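Local coordinates for protein geranylgeranyl pyrophosphate synthase (Corynebacterium glutamicum, PDB 3LMD) that probably condenses isoprenyl diphosphates into longer all-trans polyprenyl diphosphates, a metal-dependent chain elongation in isoprenoid biosynthesis, at residues Lys75-Pro79 against Val104-Leu109. Residues are numbered along the deposited sequence; the frame is centred on the assembly and turned at random.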
loop_
_atom_site.group_PDB
_atom_site.type_symbol
_atom_site.label_atom_id
_atom_site.label_comp_id
_atom_site.label_asym_id
_atom_site.label_seq_id
_atom_site.Cartn_x
_atom_site.Cartn_y
_atom_site.Cartn_z
ATOM N N LYS A 75 1.179 21.646 12.685
ATOM C CA LYS A 75 2.180 21.908 11.644
ATOM C C LYS A 75 2.906 20.640 11.172
ATOM O O LYS A 75 3.381 19.834 11.974
ATOM C CB LYS A 75 3.157 23.017 12.060
ATOM C CG LYS A 75 2.567 24.417 11.915
ATOM C CD LYS A 75 3.632 25.495 11.961
ATOM C CE LYS A 75 3.036 26.850 11.605
ATOM N NZ LYS A 75 4.086 27.881 11.389
ATOM N N ARG A 76 2.965 20.479 9.856
ATOM C CA ARG A 76 3.452 19.253 9.214
ATOM C C ARG A 76 4.916 19.421 8.791
ATOM O O ARG A 76 5.220 20.079 7.790
ATOM C CB ARG A 76 2.584 18.984 7.998
ATOM C CG ARG A 76 1.069 18.957 8.310
ATOM C CD ARG A 76 0.264 18.408 7.140
ATOM N NE ARG A 76 -1.164 18.384 7.447
ATOM C CZ ARG A 76 -1.797 17.339 7.981
ATOM N NH1 ARG A 76 -3.096 17.422 8.238
ATOM N NH2 ARG A 76 -1.139 16.203 8.229
ATOM N N PHE A 77 5.830 18.824 9.547
ATOM C CA PHE A 77 7.261 19.055 9.301
ATOM C C PHE A 77 7.754 18.631 7.908
ATOM O O PHE A 77 8.571 19.331 7.273
ATOM C CB PHE A 77 8.134 18.349 10.350
ATOM C CG PHE A 77 9.595 18.509 10.065
ATOM C CD1 PHE A 77 10.312 17.520 9.406
ATOM C CD2 PHE A 77 10.233 19.701 10.369
ATOM C CE1 PHE A 77 11.669 17.708 9.087
ATOM C CE2 PHE A 77 11.566 19.887 10.065
ATOM C CZ PHE A 77 12.286 18.893 9.420
ATOM N N ARG A 78 7.315 17.468 7.438
ATOM C CA ARG A 78 7.852 16.958 6.160
ATOM C C ARG A 78 7.516 17.847 4.960
ATOM O O ARG A 78 8.409 18.156 4.146
ATOM C CB ARG A 78 7.421 15.515 5.929
ATOM C CG ARG A 78 8.000 14.602 7.004
ATOM C CD ARG A 78 7.327 13.212 7.063
ATOM N NE ARG A 78 7.920 12.442 8.158
ATOM C CZ ARG A 78 7.603 12.617 9.439
ATOM N NH1 ARG A 78 6.655 13.482 9.773
ATOM N NH2 ARG A 78 8.187 11.879 10.386
ATOM N N PRO A 79 6.243 18.264 4.837
ATOM C CA PRO A 79 5.996 19.198 3.726
ATOM C C PRO A 79 6.702 20.538 3.928
ATOM O O PRO A 79 7.168 21.121 2.952
ATOM C CB PRO A 79 4.463 19.357 3.694
ATOM C CG PRO A 79 3.915 18.573 4.888
ATOM C CD PRO A 79 4.997 17.691 5.420
ATOM N N VAL A 104 4.572 13.480 -0.171
ATOM C CA VAL A 104 5.366 13.085 1.003
ATOM C C VAL A 104 4.473 12.941 2.225
ATOM O O VAL A 104 4.563 11.947 2.971
ATOM C CB VAL A 104 6.517 14.072 1.281
ATOM C CG1 VAL A 104 7.213 13.761 2.636
ATOM C CG2 VAL A 104 7.519 14.003 0.114
ATOM N N GLU A 105 3.620 13.923 2.459
ATOM C CA GLU A 105 2.768 13.852 3.651
ATOM C C GLU A 105 1.753 12.711 3.625
ATOM O O GLU A 105 1.478 12.105 4.666
ATOM C CB GLU A 105 2.069 15.187 3.929
ATOM C CG GLU A 105 1.245 15.146 5.201
ATOM C CD GLU A 105 2.085 15.154 6.488
ATOM O OE1 GLU A 105 3.324 15.108 6.429
ATOM O OE2 GLU A 105 1.493 15.240 7.589
ATOM N N ILE A 106 1.199 12.417 2.445
ATOM C CA ILE A 106 0.239 11.309 2.317
ATOM C C ILE A 106 0.935 10.001 2.608
ATOM O O ILE A 106 0.375 9.087 3.221
ATOM C CB ILE A 106 -0.347 11.249 0.881
ATOM C CG1 ILE A 106 -1.382 12.391 0.684
ATOM C CG2 ILE A 106 -1.010 9.878 0.661
ATOM C CD1 ILE A 106 -1.850 12.543 -0.825
ATOM N N THR A 107 2.171 9.896 2.144
ATOM C CA THR A 107 2.951 8.672 2.394
ATOM C C THR A 107 3.238 8.494 3.867
ATOM O O THR A 107 3.109 7.379 4.409
ATOM C CB THR A 107 4.260 8.704 1.597
ATOM O OG1 THR A 107 3.931 8.733 0.198
ATOM C CG2 THR A 107 5.116 7.443 1.892
ATOM N N HIS A 108 3.595 9.600 4.519
ATOM C CA HIS A 108 3.749 9.609 5.966
ATOM C C HIS A 108 2.494 9.112 6.660
ATOM O O HIS A 108 2.572 8.252 7.540
ATOM C CB HIS A 108 4.121 11.037 6.456
ATOM C CG HIS A 108 4.063 11.200 7.932
ATOM N ND1 HIS A 108 4.789 10.399 8.797
ATOM C CD2 HIS A 108 3.370 12.071 8.707
ATOM C CE1 HIS A 108 4.538 10.774 10.045
ATOM N NE2 HIS A 108 3.676 11.779 10.016
ATOM N N LEU A 109 1.329 9.665 6.305
ATOM C CA LEU A 109 0.078 9.257 6.941
ATOM C C LEU A 109 -0.255 7.778 6.678
ATOM O O LEU A 109 -0.685 7.060 7.597
ATOM C CB LEU A 109 -1.094 10.169 6.492
ATOM C CG LEU A 109 -0.888 11.636 6.902
ATOM C CD1 LEU A 109 -1.988 12.566 6.301
ATOM C CD2 LEU A 109 -0.832 11.752 8.454
HETATM O O HOH W 1 5.122 15.638 8.452
#
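R78 lays its guanidinium flat over one face of the H108 imidazole: the two planes are inclined by only 9° and their centres lie 3.8 Å apart, the geometry of a parallel stack. R78 NH1 lies over the ring face, 3.4 Å from H108 NE2, at an angle too poor for a hydrogen bond, so the pair is part of the stack. One turn earlier on the same helix, E105 turns its carboxylate to the other segment and uses both oxygens. E105 OE2 accepts a hydrogen bond from R76 NH2 at 2.9 Å with an N-H...O angle of 156°, which makes a salt bridge at the edge of the guanidinium. E105 OE1 accepts from a water at 2.8 Å; that water in turn accepts from R78 N and from R78 NH1, each 3.0 Å away. The backbone NH of R78, two residues beyond the N-cap R76, is thus tied through water to a buried acid. P79 CD sits against E105 OE1 at 3.2 Å, a close CH-to-oxygen approach, and R78 CB makes an apolar contact with V104 CG1 at 3.7 Å. H108 is about 8 Å, side chain to side chain, from D115, seen to bind calcium in this protein, although no ion is bound to this chain here; the stack thus lies near the metal-binding end of helix 95-118. Around the contact, helix 34-55 supplies E48 as a second salt-bridge partner for R76, through NE, and packs on P79 with V47, while helix 188-214 covers V104 and H108 with L203 and helix 132-157 backs L109 with L146.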